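Local structure of cysteine synthase 3 (Entamoeba histolytica, 6KR5) at the interface of chains A and B. The protein catalyses the pyridoxal-phosphate-dependent synthesis of L-cysteine from O-acetyl-L-serine and sulfide, as an O-acetylserine sulfhydrylase. Numbering follows the deposited sequence. Chains: chain A/B, Cysteine synthase 3.

The interface of chains A and B. Residues chain A 10, 12, 14, 19-23, 51, 53; chain B 6-8, 10, 25, 27, 51.
A:Arg10 and B:Arg10, both on loops with their chains bent at chi2, approach end-on across the two-fold interface of this cysteine synthase, a dimer as is usual in its family. Their guanidinium planes lie 7° apart, and B:Arg10 NE sits 3.4 Å from A:Arg10 CZ, over the centre of the group. The pair is a worked example of like-charged side chains meeting face to face, and it is probably tolerated because B:Asn7 OD1 brings a partial negative charge to the other face of A:Arg10.

There OD1 lies over the centre of the guanidinium, the amide tilted 19° from it, so that one guanidinium lies between an arginine and an asparagine. A:Arg10 NH2 and B:Asn7 ND2 come close without a hydrogen bond. B:Asn7, from the N-terminal segment of its chain, is deeply engaged. Its OD1 accepts a hydrogen bond of 2.8 Å from the phenol OH of A:Tyr14, in the carbonyl plane and on a lone pair, with ring and amide planes nearly perpendicular (84°). The same OD1 meets water 1 at 2.7 Å, which also bridges to B:Thr8 N and OG1 and is reached from chain A by A:Arg12 NH1. B:Asn7 ND2 makes weak hydrogen bonds to the carbonyl oxygens of A:Thr20 and A:Gly22, while the backbone N of B:Asn7 donates to A:Ile21 O at 2.9 Å, close to the line of the C=O bond. The tyrosine bond and the stacking on A:Arg10 should help hold the amide's rotation.

A:Tyr14 is itself held between A:Thr20 CG2 on one face and A:Arg12 CD on the other; A:Arg12 is extended and salt-bridged through NH2 to A:Glu19 OE1 (3.2 Å). Around B:Pro25 and B:Phe51 packing turns apolar: B:Pro25 CB touches A:Tyr14 CE1, and B:Pro25 CG lies over the centre of the B:Phe51 ring, whose tip atom CZ rests 3.6 Å from A:Thr20 CB.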
ATOM      1  N   ARG A  10      -1.921 -14.038   9.445  1.00 24.34           N
ATOM      2  CA  ARG A  10      -0.787 -13.607  10.251  1.00 23.16           C
ATOM      3  C   ARG A  10      -0.783 -14.241  11.640  1.00 26.76           C
ATOM      4  O   ARG A  10       0.272 -14.257  12.288  1.00 30.08           O
ATOM      5  CB  ARG A  10      -0.780 -12.078  10.351  1.00 26.78           C
ATOM      6  CG  ARG A  10      -0.163 -11.383   9.128  1.00 28.47           C
ATOM      7  CD  ARG A  10       1.302 -11.808   8.944  1.00 38.77           C
ATOM      8  NE  ARG A  10       2.127 -10.782   8.308  1.00 38.89           N
ATOM      9  CZ  ARG A  10       3.460 -10.782   8.287  1.00 39.45           C
ATOM     10  NH1 ARG A  10       4.151 -11.756   8.875  1.00 40.97           N
ATOM     11  NH2 ARG A  10       4.112  -9.796   7.677  1.00 37.49           N
ATOM     12  N   ARG A  12      -2.058 -13.222  14.494  1.00 27.46           N
ATOM     13  CA  ARG A  12      -1.596 -12.206  15.420  1.00 25.94           C
ATOM     14  C   ARG A  12      -2.641 -11.108  15.473  1.00 23.72           C
ATOM     15  O   ARG A  12      -3.280 -10.818  14.462  1.00 25.72           O
ATOM     16  CB  ARG A  12      -0.250 -11.638  14.967  1.00 28.10           C
ATOM     17  CG  ARG A  12       0.410 -10.782  15.984  1.00 33.30           C
ATOM     18  CD  ARG A  12       1.794 -10.374  15.532  1.00 32.15           C
ATOM     19  NE  ARG A  12       2.208  -9.217  16.301  1.00 27.83           N
ATOM     20  CZ  ARG A  12       3.306  -8.512  16.083  1.00 28.09           C
ATOM     21  NH1 ARG A  12       4.134  -8.849  15.106  1.00 29.24           N
ATOM     22  NH2 ARG A  12       3.568  -7.472  16.855  1.00 27.72           N
ATOM     23  N   TYR A  14      -2.292  -7.300  16.120  1.00 21.72           N
ATOM     24  CA  TYR A  14      -1.317  -6.235  16.279  1.00 22.03           C
ATOM     25  C   TYR A  14      -1.862  -5.181  17.231  1.00 19.41           C
ATOM     26  O   TYR A  14      -3.038  -4.819  17.167  1.00 23.13           O
ATOM     27  CB  TYR A  14      -1.005  -5.618  14.916  1.00 21.52           C
ATOM     28  CG  TYR A  14      -0.365  -6.598  13.962  1.00 20.29           C
ATOM     29  CD1 TYR A  14      -1.135  -7.465  13.191  1.00 20.99           C
ATOM     30  CD2 TYR A  14       1.018  -6.672  13.845  1.00 19.85           C
ATOM     31  CE1 TYR A  14      -0.541  -8.364  12.321  1.00 24.52           C
ATOM     32  CE2 TYR A  14       1.625  -7.556  12.973  1.00 21.19           C
ATOM     33  CZ  TYR A  14       0.837  -8.404  12.211  1.00 21.35           C
ATOM     34  OH  TYR A  14       1.417  -9.304  11.347  1.00 25.87           O
ATOM     35  N   GLU A  19       3.315  -2.116  14.689  1.00 20.01           N
ATOM     36  CA  GLU A  19       3.664  -3.532  14.765  1.00 19.55           C
ATOM     37  C   GLU A  19       3.519  -4.253  13.434  1.00 20.17           C
ATOM     38  O   GLU A  19       4.010  -5.380  13.313  1.00 21.21           O
ATOM     39  CB  GLU A  19       2.820  -4.216  15.839  1.00 20.17           C
ATOM     40  CG  GLU A  19       3.162  -3.666  17.225  1.00 20.68           C
ATOM     41  CD  GLU A  19       2.807  -4.631  18.332  1.00 29.69           C
ATOM     42  OE1 GLU A  19       1.752  -5.288  18.238  1.00 23.70           O
ATOM     43  OE2 GLU A  19       3.601  -4.737  19.292  1.00 33.33           O
ATOM     44  N   THR A  20       2.888  -3.634  12.434  1.00 20.57           N
ATOM     45  CA  THR A  20       2.801  -4.206  11.092  1.00 20.85           C
ATOM     46  C   THR A  20       3.986  -3.830  10.208  1.00 20.21           C
ATOM     47  O   THR A  20       4.065  -4.307   9.069  1.00 21.40           O
ATOM     48  CB  THR A  20       1.498  -3.777  10.387  1.00 21.35           C
ATOM     49  OG1 THR A  20       1.563  -2.389  10.034  1.00 20.18           O
ATOM     50  CG2 THR A  20       0.273  -4.051  11.256  1.00 22.07           C
ATOM     51  N   ILE A  21       4.912  -3.005  10.701  1.00 20.75           N
ATOM     52  CA  ILE A  21       6.060  -2.605   9.904  1.00 18.08           C
ATOM     53  C   ILE A  21       6.996  -3.790   9.687  1.00 22.63           C
ATOM     54  O   ILE A  21       7.187  -4.629  10.580  1.00 23.02           O
ATOM     55  CB  ILE A  21       6.785  -1.430  10.586  1.00 17.91           C
ATOM     56  CG1 ILE A  21       5.894  -0.180  10.531  1.00 20.07           C
ATOM     57  CG2 ILE A  21       8.150  -1.196   9.932  1.00 22.12           C
ATOM     58  CD1 ILE A  21       6.418   0.993  11.375  1.00 20.41           C
ATOM     59  N   GLY A  22       7.570  -3.874   8.480  1.00 20.42           N
ATOM     60  CA  GLY A  22       8.543  -4.906   8.173  1.00 20.81           C
ATOM     61  C   GLY A  22       7.905  -6.251   7.874  1.00 20.11           C
ATOM     62  O   GLY A  22       6.701  -6.367   7.623  1.00 24.02           O
ATOM     63  N   GLY A  23       8.740  -7.282   7.921  1.00 21.33           N
ATOM     64  CA  GLY A  23       8.293  -8.610   7.518  1.00 21.23           C
ATOM     65  C   GLY A  23       7.670  -8.621   6.142  1.00 25.21           C
ATOM     66  O   GLY A  23       6.618  -9.238   5.934  1.00 24.07           O
ATOM     67  N   PHE A  51       4.838  -3.098   1.045  1.00 18.57           N
ATOM     68  CA  PHE A  51       3.934  -3.775   1.965  1.00 19.60           C
ATOM     69  C   PHE A  51       3.966  -3.187   3.369  1.00 20.50           C
ATOM     70  O   PHE A  51       3.143  -3.581   4.202  1.00 22.27           O
ATOM     71  CB  PHE A  51       4.247  -5.279   2.017  1.00 19.68           C
ATOM     72  CG  PHE A  51       3.531  -6.086   0.953  1.00 19.32           C
ATOM     73  CD1 PHE A  51       3.900  -5.986  -0.376  1.00 20.22           C
ATOM     74  CD2 PHE A  51       2.499  -6.936   1.293  1.00 23.79           C
ATOM     75  CE1 PHE A  51       3.250  -6.738  -1.359  1.00 22.15           C
ATOM     76  CE2 PHE A  51       1.844  -7.689   0.318  1.00 23.28           C
ATOM     77  CZ  PHE A  51       2.218  -7.581  -1.003  1.00 22.38           C
ATOM     78  N   PRO A  53       3.012  -0.406   6.198  1.00 20.15           N
ATOM     79  CA  PRO A  53       1.676   0.216   6.277  1.00 20.15           C
ATOM     80  C   PRO A  53       1.548   1.516   5.502  1.00 18.21           C
ATOM     81  O   PRO A  53       0.482   1.763   4.911  1.00 21.52           O
ATOM     82  CB  PRO A  53       1.460   0.428   7.786  1.00 22.58           C
ATOM     83  CG  PRO A  53       2.819   0.233   8.415  1.00 20.28           C
ATOM     84  CD  PRO A  53       3.539  -0.742   7.528  1.00 23.07           C
TER
ATOM     85  N   ILE B   6       7.708  -5.489  16.012  1.00 25.81           N
ATOM     86  CA  ILE B   6       7.237  -5.305  14.640  1.00 27.50           C
ATOM     87  C   ILE B   6       7.131  -6.668  13.966  1.00 29.94           C
ATOM     88  O   ILE B   6       7.232  -7.706  14.627  1.00 30.48           O
ATOM     89  CB  ILE B   6       8.130  -4.331  13.846  1.00 25.62           C
ATOM     90  CG1 ILE B   6       9.520  -4.921  13.597  1.00 28.91           C
ATOM     91  CG2 ILE B   6       8.238  -3.004  14.589  1.00 29.80           C
ATOM     92  CD1 ILE B   6      10.343  -4.083  12.628  1.00 32.23           C
ATOM     93  N   ASN B   7       6.891  -6.683  12.656  1.00 25.04           N
ATOM     94  CA  ASN B   7       6.593  -7.933  11.984  1.00 26.84           C
ATOM     95  C   ASN B   7       7.801  -8.865  11.974  1.00 29.73           C
ATOM     96  O   ASN B   7       8.957  -8.438  12.044  1.00 32.43           O
ATOM     97  CB  ASN B   7       6.125  -7.671  10.551  1.00 30.80           C
ATOM     98  CG  ASN B   7       4.675  -8.042  10.335  1.00 32.30           C
ATOM     99  OD1 ASN B   7       4.165  -8.981  10.947  1.00 29.53           O
ATOM    100  ND2 ASN B   7       3.998  -7.307   9.460  1.00 33.94           N
ATOM    101  N   THR B   8       7.519 -10.151  11.903  1.00 30.66           N
ATOM    102  CA  THR B   8       8.537 -11.170  11.759  1.00 30.76           C
ATOM    103  C   THR B   8       8.642 -11.584  10.300  1.00 27.33           C
ATOM    104  O   THR B   8       7.756 -11.278   9.496  1.00 29.38           O
ATOM    105  CB  THR B   8       8.189 -12.387  12.623  1.00 36.17           C
ATOM    106  OG1 THR B   8       6.870 -12.829  12.294  1.00 38.19           O
ATOM    107  CG2 THR B   8       8.241 -12.023  14.101  1.00 34.22           C
ATOM    108  N   ARG B  10       8.214 -13.502   6.886  0.51 25.31           N
ATOM    109  CA  ARG B  10       7.129 -14.340   6.390  0.51 26.34           C
ATOM    110  C   ARG B  10       7.572 -15.784   6.199  0.51 27.27           C
ATOM    111  O   ARG B  10       6.718 -16.676   6.133  0.51 27.58           O
ATOM    112  CB  ARG B  10       6.576 -13.770   5.077  0.51 27.27           C
ATOM    113  CG  ARG B  10       5.418 -12.756   5.245  0.51 29.91           C
ATOM    114  CD  ARG B  10       4.114 -13.423   5.719  0.51 27.95           C
ATOM    115  NE  ARG B  10       2.923 -12.614   5.441  0.51 30.68           N
ATOM    116  CZ  ARG B  10       1.673 -12.992   5.707  0.51 32.91           C
ATOM    117  NH1 ARG B  10       1.432 -14.171   6.265  0.51 29.69           N
ATOM    118  NH2 ARG B  10       0.656 -12.191   5.414  0.51 28.42           N
ATOM    119  N   PRO B  25      -3.377  -7.811   7.945  1.00 19.30           N
ATOM    120  CA  PRO B  25      -3.274  -7.680   9.403  1.00 19.36           C
ATOM    121  C   PRO B  25      -4.584  -7.273  10.041  1.00 20.45           C
ATOM    122  O   PRO B  25      -5.391  -6.550   9.453  1.00 20.06           O
ATOM    123  CB  PRO B  25      -2.232  -6.572   9.591  1.00 20.46           C
ATOM    124  CG  PRO B  25      -1.651  -6.309   8.250  1.00 25.27           C
ATOM    125  CD  PRO B  25      -2.660  -6.737   7.247  1.00 21.25           C
ATOM    126  N   VAL B  27      -5.679  -5.291  13.461  1.00 19.34           N
ATOM    127  CA  VAL B  27      -4.996  -4.317  14.316  1.00 19.62           C
ATOM    128  C   VAL B  27      -5.980  -3.701  15.306  1.00 19.25           C
ATOM    129  O   VAL B  27      -7.109  -3.350  14.946  1.00 19.96           O
ATOM    130  CB  VAL B  27      -4.331  -3.213  13.463  1.00 20.73           C
ATOM    131  CG1 VAL B  27      -3.559  -2.210  14.340  1.00 19.24           C
ATOM    132  CG2 VAL B  27      -3.418  -3.840  12.410  1.00 19.82           C
ATOM    133  N   PHE B  51      -3.304  -3.801   2.864  1.00 19.68           N
ATOM    134  CA  PHE B  51      -2.070  -4.575   2.817  1.00 21.46           C
ATOM    135  C   PHE B  51      -2.003  -5.530   1.630  1.00 21.50           C
ATOM    136  O   PHE B  51      -0.956  -6.149   1.417  1.00 22.74           O
ATOM    137  CB  PHE B  51      -1.876  -5.339   4.128  1.00 19.07           C
ATOM    138  CG  PHE B  51      -1.189  -4.531   5.192  1.00 20.54           C
ATOM    139  CD1 PHE B  51      -1.865  -3.529   5.847  1.00 20.94           C
ATOM    140  CD2 PHE B  51       0.124  -4.788   5.535  1.00 25.73           C
ATOM    141  CE1 PHE B  51      -1.231  -2.782   6.834  1.00 22.66           C
ATOM    142  CE2 PHE B  51       0.755  -4.040   6.512  1.00 23.32           C
ATOM    143  CZ  PHE B  51       0.071  -3.048   7.159  1.00 24.39           C
TER
HETATM  144  O   HOH W   1       4.834 -10.970  12.724  1.00 41.12           O